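Local coordinates for protein importin subunit beta-1 (Saccharomyces cerevisiae, PDB 5OWU) that acts as a nuclear import receptor, associating with importin alpha, which binds the classical nuclear localization signal of the cargo, at residues A[55-59]-A[108-114]; A[120-124]-A[161-166]; A[744-748]-A[789-793]. One frame throughout, in Å; residues are numbered along the deposited sequence. Where two conformers were deposited one is given.

Interaction 1 of 3, residues A[55-59]-A[108-114]; sequences LEGRI and EPRIANA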
ATOM      1  N   LEU A  55     -33.061  16.521  12.776  1.00 34.83           N
ATOM      2  CA  LEU A  55     -31.651  16.808  12.531  1.00 36.65           C
ATOM      3  C   LEU A  55     -31.057  15.886  11.475  1.00 36.79           C
ATOM      4  O   LEU A  55     -30.341  16.333  10.573  1.00 36.40           O
ATOM      5  CB  LEU A  55     -30.853  16.679  13.827  1.00 49.42           C
ATOM      6  CG  LEU A  55     -30.582  17.906  14.690  1.00 49.33           C
ATOM      7  CD1 LEU A  55     -29.471  17.551  15.672  1.00 50.43           C
ATOM      8  CD2 LEU A  55     -30.200  19.131  13.875  1.00 42.14           C
ATOM      9  N   GLU A  56     -31.329  14.587  11.583  1.00 32.93           N
ATOM     10  CA  GLU A  56     -30.707  13.645  10.663  1.00 32.71           C
ATOM     11  C   GLU A  56     -31.157  13.878   9.231  1.00 34.05           C
ATOM     12  O   GLU A  56     -30.381  13.648   8.297  1.00 34.60           O
ATOM     13  CB  GLU A  56     -31.022  12.218  11.085  1.00 33.44           C
ATOM     14  CG  GLU A  56     -30.277  11.788  12.316  1.00 42.68           C
ATOM     15  CD  GLU A  56     -30.691  10.416  12.752  1.00 40.45           C
ATOM     16  OE1 GLU A  56     -30.588   9.484  11.931  1.00 38.12           O
ATOM     17  OE2 GLU A  56     -31.132  10.279  13.908  1.00 47.21           O
ATOM     18  N   GLY A  57     -32.404  14.314   9.037  1.00 31.50           N
ATOM     19  CA  GLY A  57     -32.871  14.637   7.699  1.00 31.27           C
ATOM     20  C   GLY A  57     -32.190  15.863   7.124  1.00 32.16           C
ATOM     21  O   GLY A  57     -31.916  15.921   5.925  1.00 29.94           O
ATOM     22  N   ARG A  58     -31.912  16.861   7.969  1.00 29.11           N
ATOM     23  CA  ARG A  58     -31.208  18.059   7.515  1.00 36.84           C
ATOM     24  C   ARG A  58     -29.766  17.734   7.134  1.00 30.10           C
ATOM     25  O   ARG A  58     -29.270  18.140   6.066  1.00 28.88           O
ATOM     26  CB  ARG A  58     -31.251  19.119   8.618  1.00 33.98           C
ATOM     27  CG  ARG A  58     -32.666  19.467   9.106  1.00 33.19           C
ATOM     28  CD  ARG A  58     -32.640  20.326  10.364  1.00 34.07           C
ATOM     29  NE  ARG A  58     -31.900  21.566  10.165  1.00 32.60           N
ATOM     30  CZ  ARG A  58     -31.670  22.473  11.113  1.00 37.79           C
ATOM     31  NH1 ARG A  58     -32.124  22.291  12.342  1.00 36.76           N
ATOM     32  NH2 ARG A  58     -30.975  23.567  10.830  1.00 37.27           N
ATOM     33  N   ILE A  59     -29.077  16.998   8.008  1.00 32.54           N
ATOM     34  CA  ILE A  59     -27.727  16.533   7.705  1.00 31.50           C
ATOM     35  C   ILE A  59     -27.729  15.718   6.419  1.00 30.03           C
ATOM     36  O   ILE A  59     -26.875  15.905   5.540  1.00 28.61           O
ATOM     37  CB  ILE A  59     -27.182  15.733   8.904  1.00 30.27           C
ATOM     38  CG1 ILE A  59     -27.014  16.660  10.112  1.00 31.04           C
ATOM     39  CG2 ILE A  59     -25.850  15.059   8.571  1.00 33.82           C
ATOM     40  CD1 ILE A  59     -27.228  15.984  11.457  1.00 37.80           C
ATOM     41  N   GLU A 108     -25.820  24.110  16.263  1.00 31.79           N
ATOM     42  CA  GLU A 108     -25.756  22.655  16.294  0.54 29.40           C
ATOM     43  C   GLU A 108     -24.531  22.193  15.507  1.00 32.24           C
ATOM     44  O   GLU A 108     -24.506  22.354  14.276  1.00 35.58           O
ATOM     45  CB  GLU A 108     -27.026  22.060  15.702  0.54 38.14           C
ATOM     46  CG  GLU A 108     -26.968  20.563  15.412  0.54 36.19           C
ATOM     47  CD  GLU A 108     -26.582  19.735  16.621  0.54 37.48           C
ATOM     48  OE1 GLU A 108     -25.614  18.954  16.519  0.54 25.29           O
ATOM     49  OE2 GLU A 108     -27.247  19.867  17.669  0.54 42.56           O
ATOM     50  N   PRO A 109     -23.511  21.610  16.151  1.00 40.42           N
ATOM     51  CA  PRO A 109     -22.273  21.300  15.405  1.00 34.59           C
ATOM     52  C   PRO A 109     -22.447  20.307  14.269  1.00 30.46           C
ATOM     53  O   PRO A 109     -21.633  20.315  13.335  1.00 29.10           O
ATOM     54  CB  PRO A 109     -21.329  20.748  16.492  1.00 33.13           C
ATOM     55  CG  PRO A 109     -22.203  20.317  17.596  1.00 38.42           C
ATOM     56  CD  PRO A 109     -23.391  21.243  17.573  1.00 42.67           C
ATOM     57  N   ARG A 110     -23.462  19.438  14.315  1.00 24.24           N
ATOM     58  CA  ARG A 110     -23.679  18.500  13.217  1.00 31.87           C
ATOM     59  C   ARG A 110     -24.203  19.219  11.976  1.00 25.79           C
ATOM     60  O   ARG A 110     -23.826  18.883  10.841  1.00 30.40           O
ATOM     61  CB  ARG A 110     -24.657  17.410  13.646  1.00 31.87           C
ATOM     62  CG  ARG A 110     -24.111  16.459  14.704  1.00 38.48           C
ATOM     63  CD  ARG A 110     -24.887  15.148  14.707  1.00 47.34           C
ATOM     64  NE  ARG A 110     -26.057  15.199  15.564  1.00 50.92           N
ATOM     65  CZ  ARG A 110     -27.134  14.433  15.413  1.00 49.97           C
ATOM     66  NH1 ARG A 110     -27.218  13.556  14.417  1.00 37.43           N
ATOM     67  NH2 ARG A 110     -28.140  14.557  16.258  1.00 52.30           N
ATOM     68  N   ILE A 111     -25.079  20.207  12.179  1.00 30.32           N
ATOM     69  CA  ILE A 111     -25.532  21.053  11.078  1.00 26.37           C
ATOM     70  C   ILE A 111     -24.350  21.807  10.496  1.00 26.96           C
ATOM     71  O   ILE A 111     -24.166  21.869   9.273  1.00 26.34           O
ATOM     72  CB  ILE A 111     -26.625  22.025  11.566  1.00 28.93           C
ATOM     73  CG1 ILE A 111     -27.888  21.268  11.990  1.00 34.21           C
ATOM     74  CG2 ILE A 111     -26.953  23.077  10.490  1.00 30.68           C
ATOM     75  CD1 ILE A 111     -28.593  20.527  10.867  1.00 38.80           C
ATOM     76  N   ALA A 112     -23.524  22.382  11.377  1.00 28.34           N
ATOM     77  CA  ALA A 112     -22.367  23.156  10.945  1.00 31.40           C
ATOM     78  C   ALA A 112     -21.389  22.303  10.142  1.00 27.59           C
ATOM     79  O   ALA A 112     -20.848  22.755   9.129  1.00 28.19           O
ATOM     80  CB  ALA A 112     -21.675  23.758  12.167  1.00 29.00           C
ATOM     81  N   ASN A 113     -21.141  21.073  10.588  1.00 21.66           N
ATOM     82  CA  ASN A 113     -20.243  20.173   9.866  1.00 25.41           C
ATOM     83  C   ASN A 113     -20.799  19.823   8.484  1.00 24.93           C
ATOM     84  O   ASN A 113     -20.089  19.911   7.468  1.00 23.80           O
ATOM     85  CB  ASN A 113     -20.017  18.904  10.692  1.00 35.95           C
ATOM     86  CG  ASN A 113     -18.863  18.062  10.171  1.00 40.10           C
ATOM     87  OD1 ASN A 113     -17.796  18.579   9.860  1.00 47.39           O
ATOM     88  ND2 ASN A 113     -19.076  16.761  10.074  1.00 57.58           N
ATOM     89  N   ALA A 114     -22.070  19.407   8.423  1.00 26.58           N
ATOM     90  CA  ALA A 114     -22.658  19.100   7.117  1.00 27.27           C
ATOM     91  C   ALA A 114     -22.583  20.308   6.191  1.00 21.05           C
ATOM     92  O   ALA A 114     -22.213  20.191   5.010  1.00 23.42           O
ATOM     93  CB  ALA A 114     -24.105  18.649   7.290  1.00 25.22           C
TER
HETATM   94  O   HOH W   1     -29.701  12.120  15.649  1.00 42.76           O
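Second helices of two successive HEAT repeats, HEAT 2 and HEAT 3, lie side by side here, as in a superhelical solenoid. Their N-terminal turns run almost parallel, at 12° and with axes 9.7 Å apart, and the two surfaces interlock through isoleucines. Ile111 projects into a hollow between Leu55, Arg58 and Ile59: its CG1 is 3.7 Å from Leu55 CD2, and its CD1 lies over one face of the Arg58 guanidinium, 3.5 Å from Arg58 NE, which is itself hydrogen-bonded to Leu48 O. In return Ile59 fills the dip between Arg110, Ile111 and Ala114, with its CD1 3.7 Å from Arg110 CB and its CG2 4.2 Å from the small Ala114 CB. Glu108 N-caps helix 109-126, its OE1 accepting from Arg110 N at 3.1 Å. At the exposed edge the Arg110 side chain reaches across to Leu55, whose CB lies over one face of the guanidinium. Water 1 links the two helices there, donating to Glu56 OE2 at 2.9 Å and accepting from Arg110 NH2 at 3.0 Å.

Interaction 2 of 3, residues A[120-124]-A[161-166]; sequences AAIAD and YMCESA
Residues 120-124 form a regular helical turn within helix 109-126, and 161-165 are the last turn of helix 149-165, which ends as Ala166 moves to extended phi/psi (-66°/151°). The segments cross at -58° with axes 8.5 Å apart. CA atoms come closest at Ala120 and Met162 (4.3 Å); further on, Asp124 CA and Ala166 CA are 6.1 Å apart. Such proximity depends on the small Ala120, whose CB meets Tyr161 CB at 3.4 Å and Met162 N at 3.3 Å. Met162, with chi1 at -144° between wells, chi2 t and chi3 m, lays its CG 3.9 Å from Ala123 CB, and also touches Leu135 and Met136 of helix 133-142. Tyr161 (chi1 m) takes its ring away from 120-124, along helix 109-126 past Ala116 and Gln117, where its OH probably hydrogen-bonds Asn113 OD1. Asp124 (chi1 -80°, chi2 -13°) reaches toward the end of the other helix. Its OD1 lies 2.9 Å from Met162 O, two acceptors with no hydrogen bond between them, and OD2 is 3.3 Å from Ala166 N at a poor angle. Alanine-mediated close crossing thus joins the second helices of HEAT 3 and HEAT 4, adjacent repeats of the importin-beta solenoid.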
ATOM      1  N   ALA A 120     -17.703  23.339   1.065  1.00 26.24           N
ATOM      2  CA  ALA A 120     -16.451  22.887   0.471  1.00 29.39           C
ATOM      3  C   ALA A 120     -16.667  22.360  -0.942  1.00 29.29           C
ATOM      4  O   ALA A 120     -15.873  22.649  -1.843  1.00 25.00           O
ATOM      5  CB  ALA A 120     -15.805  21.810   1.343  1.00 27.69           C
ATOM      6  N   ALA A 121     -17.725  21.570  -1.155  1.00 23.39           N
ATOM      7  CA  ALA A 121     -17.977  21.009  -2.486  1.00 23.94           C
ATOM      8  C   ALA A 121     -18.266  22.106  -3.512  1.00 19.77           C
ATOM      9  O   ALA A 121     -17.713  22.115  -4.629  1.00 24.01           O
ATOM     10  CB  ALA A 121     -19.146  20.027  -2.418  1.00 26.23           C
ATOM     11  N   ILE A 122     -19.139  23.047  -3.148  1.00 20.78           N
ATOM     12  CA  ILE A 122     -19.464  24.128  -4.070  1.00 23.33           C
ATOM     13  C   ILE A 122     -18.216  24.952  -4.366  1.00 25.84           C
ATOM     14  O   ILE A 122     -17.927  25.273  -5.521  1.00 24.41           O
ATOM     15  CB  ILE A 122     -20.599  24.998  -3.500  1.00 20.58           C
ATOM     16  CG1 ILE A 122     -21.892  24.180  -3.394  1.00 21.39           C
ATOM     17  CG2 ILE A 122     -20.832  26.232  -4.379  1.00 20.89           C
ATOM     18  CD1 ILE A 122     -22.934  24.809  -2.488  1.00 23.83           C
ATOM     19  N   ALA A 123     -17.459  25.300  -3.322  1.00 29.18           N
ATOM     20  CA  ALA A 123     -16.232  26.070  -3.505  1.00 24.51           C
ATOM     21  C   ALA A 123     -15.262  25.343  -4.419  1.00 20.95           C
ATOM     22  O   ALA A 123     -14.623  25.962  -5.273  1.00 28.30           O
ATOM     23  CB  ALA A 123     -15.568  26.345  -2.152  1.00 26.43           C
ATOM     24  N   ASP A 124     -15.124  24.029  -4.239  1.00 19.79           N
ATOM     25  CA  ASP A 124     -14.234  23.263  -5.096  1.00 22.66           C
ATOM     26  C   ASP A 124     -14.660  23.358  -6.549  1.00 25.46           C
ATOM     27  O   ASP A 124     -13.816  23.256  -7.445  1.00 28.19           O
ATOM     28  CB  ASP A 124     -14.191  21.804  -4.651  1.00 26.16           C
ATOM     29  CG  ASP A 124     -13.278  21.588  -3.452  1.00 38.37           C
ATOM     30  OD1 ASP A 124     -12.498  22.499  -3.124  1.00 32.70           O
ATOM     31  OD2 ASP A 124     -13.336  20.507  -2.838  1.00 41.12           O
ATOM     32  N   TYR A 161     -12.092  20.970   4.576  1.00 26.95           N
ATOM     33  CA  TYR A 161     -12.813  20.138   3.614  1.00 27.94           C
ATOM     34  C   TYR A 161     -12.572  20.611   2.195  1.00 24.75           C
ATOM     35  O   TYR A 161     -12.454  19.807   1.271  1.00 25.87           O
ATOM     36  CB  TYR A 161     -14.309  20.162   3.921  1.00 20.23           C
ATOM     37  CG  TYR A 161     -14.730  19.332   5.111  1.00 26.37           C
ATOM     38  CD1 TYR A 161     -14.419  17.979   5.191  1.00 34.19           C
ATOM     39  CD2 TYR A 161     -15.479  19.892   6.137  1.00 27.93           C
ATOM     40  CE1 TYR A 161     -14.821  17.216   6.272  1.00 37.73           C
ATOM     41  CE2 TYR A 161     -15.886  19.136   7.220  1.00 30.26           C
ATOM     42  CZ  TYR A 161     -15.557  17.801   7.280  1.00 34.32           C
ATOM     43  OH  TYR A 161     -15.958  17.061   8.364  1.00 32.97           O
ATOM     44  N   MET A 162     -12.534  21.921   2.000  1.00 22.06           N
ATOM     45  CA  MET A 162     -12.197  22.499   0.705  1.00 22.02           C
ATOM     46  C   MET A 162     -10.891  21.933   0.170  1.00 29.50           C
ATOM     47  O   MET A 162     -10.801  21.503  -0.988  1.00 27.47           O
ATOM     48  CB  MET A 162     -12.079  24.006   0.880  1.00 33.69           C
ATOM     49  CG  MET A 162     -12.559  24.846  -0.236  1.00 38.50           C
ATOM     50  SD  MET A 162     -12.422  26.552   0.341  1.00 37.74           S
ATOM     51  CE  MET A 162     -13.708  26.634   1.574  1.00 32.47           C
ATOM     52  N   CYS A 163      -9.849  21.960   0.997  1.00 26.06           N
ATOM     53  CA  CYS A 163      -8.543  21.512   0.522  1.00 30.39           C
ATOM     54  C   CYS A 163      -8.499  19.998   0.361  1.00 34.09           C
ATOM     55  O   CYS A 163      -7.975  19.487  -0.635  1.00 40.95           O
ATOM     56  CB  CYS A 163      -7.468  22.005   1.487  1.00 30.45           C
ATOM     57  SG  CYS A 163      -7.399  23.802   1.502  1.00 34.14           S
ATOM     58  N   GLU A 164      -9.078  19.266   1.308  1.00 40.07           N
ATOM     59  CA  GLU A 164      -9.084  17.809   1.232  1.00 45.56           C
ATOM     60  C   GLU A 164      -9.891  17.305   0.034  1.00 49.07           C
ATOM     61  O   GLU A 164      -9.506  16.325  -0.611  1.00 58.42           O
ATOM     62  CB  GLU A 164      -9.638  17.245   2.540  1.00 48.20           C
ATOM     63  CG  GLU A 164      -9.742  15.736   2.592  1.00 61.51           C
ATOM     64  CD  GLU A 164     -10.353  15.254   3.890  1.00 70.81           C
ATOM     65  OE1 GLU A 164     -11.197  15.984   4.457  1.00 62.48           O
ATOM     66  OE2 GLU A 164      -9.984  14.151   4.346  1.00 81.05           O
ATOM     67  N   SER A 165     -11.008  17.965  -0.281  1.00 49.86           N
ATOM     68  CA  SER A 165     -11.904  17.494  -1.337  1.00 50.12           C
ATOM     69  C   SER A 165     -11.352  17.763  -2.731  1.00 50.57           C
ATOM     70  O   SER A 165     -11.674  17.027  -3.669  1.00 63.46           O
ATOM     71  CB  SER A 165     -13.280  18.152  -1.203  1.00 47.92           C
ATOM     72  OG  SER A 165     -14.077  17.514  -0.222  1.00 54.87           O
ATOM     73  N   ALA A 166     -10.552  18.812  -2.895  1.00 43.21           N
ATOM     74  CA  ALA A 166      -9.876  19.042  -4.163  1.00 53.03           C
ATOM     75  C   ALA A 166      -8.866  17.931  -4.434  1.00 78.75           C
ATOM     76  O   ALA A 166      -8.299  17.336  -3.513  1.00 82.87           O
ATOM     77  CB  ALA A 166      -9.169  20.395  -4.148  1.00 51.17           C
TER

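Interaction 3 of 3, residues A[744-748]-A[789-793]; sequences LDYQI and DPQLY
Residues 744-748 are a regular alpha-helical turn inside helix 741-764, with Ile748 N bonded to Leu744 O at 3.0 Å. Opposite them, Asp789 (phi/psi -99°/120°) leads into the short helix 790-793, where Asp789 O accepts from both Leu792 N at 2.9 Å and Tyr793 N at 3.1 Å. The closest CA pair is Ile748 and Gln791, 7.2 Å apart. Asp789 (chi1 t) is the N-cap, its OD1 accepting a hydrogen bond from Gln791 N at 2.7 Å. Ile748, m in both chi angles, is the main projection: its CD1 lies 3.5 Å from Gln791 CB, 4.0 Å from Leu792 CG and 3.6 Å from Asp789 OD2. Gln791 (chi1 m, chi2 t) extends toward Leu744 and Asp745. Leu792 (chi1 m, chi2 t) also packs on Leu751 and Glu752, a turn further along helix 741-764. No direct hydrogen bond joins the segments, but water 2 donates to Gln747 OE1 and Asp789 OD2, both at 2.8 Å. Here the second helix of HEAT 17 meets the capped short helix between the two main helices of HEAT 18.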
ATOM      1  N   LEU A 744      -3.669   4.118  -8.830  1.00 65.99           N
ATOM      2  CA  LEU A 744      -2.500   3.980  -9.694  1.00 69.97           C
ATOM      3  C   LEU A 744      -1.950   2.559  -9.642  1.00 63.98           C
ATOM      4  O   LEU A 744      -1.558   1.999 -10.675  1.00 60.26           O
ATOM      5  CB  LEU A 744      -1.428   5.007  -9.309  1.00 68.06           C
ATOM      6  CG  LEU A 744      -0.655   4.874  -7.992  1.00 78.54           C
ATOM      7  CD1 LEU A 744       0.559   3.955  -8.126  1.00 81.87           C
ATOM      8  CD2 LEU A 744      -0.212   6.250  -7.509  1.00 81.06           C
ATOM      9  N   ASP A 745      -1.935   1.945  -8.454  1.00 52.67           N
ATOM     10  CA  ASP A 745      -1.449   0.572  -8.349  1.00 62.16           C
ATOM     11  C   ASP A 745      -2.359  -0.394  -9.098  1.00 54.31           C
ATOM     12  O   ASP A 745      -1.879  -1.290  -9.808  1.00 49.60           O
ATOM     13  CB  ASP A 745      -1.331   0.160  -6.882  1.00 61.03           C
ATOM     14  CG  ASP A 745      -0.179   0.844  -6.175  1.00 72.55           C
ATOM     15  OD1 ASP A 745       0.773   1.277  -6.863  1.00 72.46           O
ATOM     16  OD2 ASP A 745      -0.223   0.942  -4.930  1.00 80.57           O
ATOM     17  N   TYR A 746      -3.677  -0.235  -8.949  1.00 60.37           N
ATOM     18  CA  TYR A 746      -4.595  -1.074  -9.709  1.00 59.52           C
ATOM     19  C   TYR A 746      -4.352  -0.924 -11.204  1.00 51.00           C
ATOM     20  O   TYR A 746      -4.302  -1.919 -11.937  1.00 51.13           O
ATOM     21  CB  TYR A 746      -6.046  -0.735  -9.372  1.00 54.89           C
ATOM     22  CG  TYR A 746      -7.019  -1.515 -10.223  1.00 58.91           C
ATOM     23  CD1 TYR A 746      -7.196  -2.881 -10.031  1.00 61.71           C
ATOM     24  CD2 TYR A 746      -7.740  -0.897 -11.239  1.00 69.64           C
ATOM     25  CE1 TYR A 746      -8.073  -3.606 -10.814  1.00 55.90           C
ATOM     26  CE2 TYR A 746      -8.621  -1.614 -12.030  1.00 56.55           C
ATOM     27  CZ  TYR A 746      -8.782  -2.969 -11.813  1.00 59.23           C
ATOM     28  OH  TYR A 746      -9.658  -3.689 -12.593  1.00 55.19           O
ATOM     29  N   GLN A 747      -4.191   0.315 -11.676  1.00 49.59           N
ATOM     30  CA  GLN A 747      -3.921   0.527 -13.093  1.00 54.49           C
ATOM     31  C   GLN A 747      -2.649  -0.194 -13.515  1.00 55.38           C
ATOM     32  O   GLN A 747      -2.581  -0.753 -14.616  1.00 39.72           O
ATOM     33  CB  GLN A 747      -3.812   2.019 -13.398  1.00 49.25           C
ATOM     34  CG  GLN A 747      -3.734   2.334 -14.884  1.00 52.25           C
ATOM     35  CD  GLN A 747      -2.692   3.390 -15.209  1.00 59.54           C
ATOM     36  OE1 GLN A 747      -1.657   3.482 -14.550  1.00 66.69           O
ATOM     37  NE2 GLN A 747      -2.964   4.193 -16.233  1.00 66.41           N
ATOM     38  N   ILE A 748      -1.626  -0.192 -12.651  1.00 45.11           N
ATOM     39  CA  ILE A 748      -0.406  -0.935 -12.960  1.00 38.18           C
ATOM     40  C   ILE A 748      -0.712  -2.420 -13.098  1.00 44.57           C
ATOM     41  O   ILE A 748      -0.166  -3.100 -13.972  1.00 41.53           O
ATOM     42  CB  ILE A 748       0.671  -0.679 -11.889  1.00 50.26           C
ATOM     43  CG1 ILE A 748       1.149   0.778 -11.938  1.00 46.35           C
ATOM     44  CG2 ILE A 748       1.855  -1.637 -12.061  1.00 46.21           C
ATOM     45  CD1 ILE A 748       1.939   1.151 -13.182  1.00 46.03           C
ATOM     46  N   ASP A 789       6.405   4.785 -17.652  1.00 55.17           N
ATOM     47  CA  ASP A 789       6.075   4.735 -16.232  1.00 59.40           C
ATOM     48  C   ASP A 789       7.082   3.863 -15.500  1.00 60.82           C
ATOM     49  O   ASP A 789       7.179   2.665 -15.813  1.00 45.79           O
ATOM     50  CB  ASP A 789       4.665   4.194 -16.022  1.00 55.05           C
ATOM     51  CG  ASP A 789       4.228   4.243 -14.561  1.00 60.99           C
ATOM     52  OD1 ASP A 789       5.095   4.161 -13.662  1.00 56.85           O
ATOM     53  OD2 ASP A 789       3.011   4.367 -14.309  1.00 63.85           O
ATOM     54  N   PRO A 790       7.830   4.395 -14.521  1.00 61.98           N
ATOM     55  CA  PRO A 790       8.803   3.555 -13.796  1.00 54.40           C
ATOM     56  C   PRO A 790       8.180   2.374 -13.073  1.00 48.74           C
ATOM     57  O   PRO A 790       8.838   1.337 -12.914  1.00 44.49           O
ATOM     58  CB  PRO A 790       9.440   4.539 -12.804  1.00 55.64           C
ATOM     59  CG  PRO A 790       9.175   5.886 -13.365  1.00 59.12           C
ATOM     60  CD  PRO A 790       7.862   5.792 -14.056  1.00 59.95           C
ATOM     61  N   GLN A 791       6.939   2.500 -12.602  1.00 51.56           N
ATOM     62  CA  GLN A 791       6.293   1.365 -11.960  1.00 55.26           C
ATOM     63  C   GLN A 791       6.232   0.160 -12.889  1.00 58.16           C
ATOM     64  O   GLN A 791       6.086  -0.973 -12.414  1.00 48.41           O
ATOM     65  CB  GLN A 791       4.891   1.761 -11.500  1.00 65.19           C
ATOM     66  CG  GLN A 791       4.874   2.930 -10.525  1.00 69.93           C
ATOM     67  CD  GLN A 791       3.480   3.234 -10.014  1.00 77.83           C
ATOM     68  OE1 GLN A 791       3.138   2.906  -8.877  1.00 80.54           O
ATOM     69  NE2 GLN A 791       2.664   3.863 -10.858  1.00 76.11           N
ATOM     70  N   LEU A 792       6.357   0.380 -14.199  1.00 47.21           N
ATOM     71  CA  LEU A 792       6.429  -0.699 -15.178  1.00 48.65           C
ATOM     72  C   LEU A 792       7.871  -1.028 -15.558  1.00 48.39           C
ATOM     73  O   LEU A 792       8.334  -2.150 -15.326  1.00 36.66           O
ATOM     74  CB  LEU A 792       5.611  -0.327 -16.426  1.00 42.50           C
ATOM     75  CG  LEU A 792       4.090  -0.319 -16.230  1.00 46.43           C
ATOM     76  CD1 LEU A 792       3.372   0.346 -17.407  1.00 41.48           C
ATOM     77  CD2 LEU A 792       3.571  -1.742 -16.034  1.00 43.83           C
ATOM     78  N   TYR A 793       8.608  -0.071 -16.128  1.00 43.89           N
ATOM     79  CA  TYR A 793       9.898  -0.441 -16.702  1.00 38.97           C
ATOM     80  C   TYR A 793      10.938  -0.768 -15.640  1.00 47.47           C
ATOM     81  O   TYR A 793      11.862  -1.540 -15.919  1.00 43.68           O
ATOM     82  CB  TYR A 793      10.415   0.647 -17.654  1.00 43.14           C
ATOM     83  CG  TYR A 793      10.864   1.959 -17.036  1.00 60.83           C
ATOM     84  CD1 TYR A 793      12.103   2.073 -16.409  1.00 56.29           C
ATOM     85  CD2 TYR A 793      10.069   3.098 -17.126  1.00 52.41           C
ATOM     86  CE1 TYR A 793      12.520   3.280 -15.859  1.00 57.69           C
ATOM     87  CE2 TYR A 793      10.479   4.305 -16.586  1.00 60.87           C
ATOM     88  CZ  TYR A 793      11.704   4.390 -15.954  1.00 62.38           C
ATOM     89  OH  TYR A 793      12.110   5.588 -15.416  1.00 62.56           O
TER
HETATM   90  O   HOH W   2       0.751   3.792 -15.861  1.00 47.92           O

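Interactions 1 and 2 share helix 109-126: its first turn meets HEAT 2, a later one HEAT 4, and Asn113 of interaction 1 probably hydrogen-bonds Tyr161 of interaction 2 (OD1 to OH, 2.8 Å). Interaction 3 lies far along the chain, its nearest atoms about 27 Å from interaction 1 and about 14 Å from interaction 2. Interaction 2 is the most enclosed, with four of seven touching residues buried and alanines setting the spacing. Interactions 1 and 3 both involve an acidic N-cap followed by proline, isoleucine packing and a water bridge between polar side chains; interaction 1 alone has exposed touching residues and arginines at the interface.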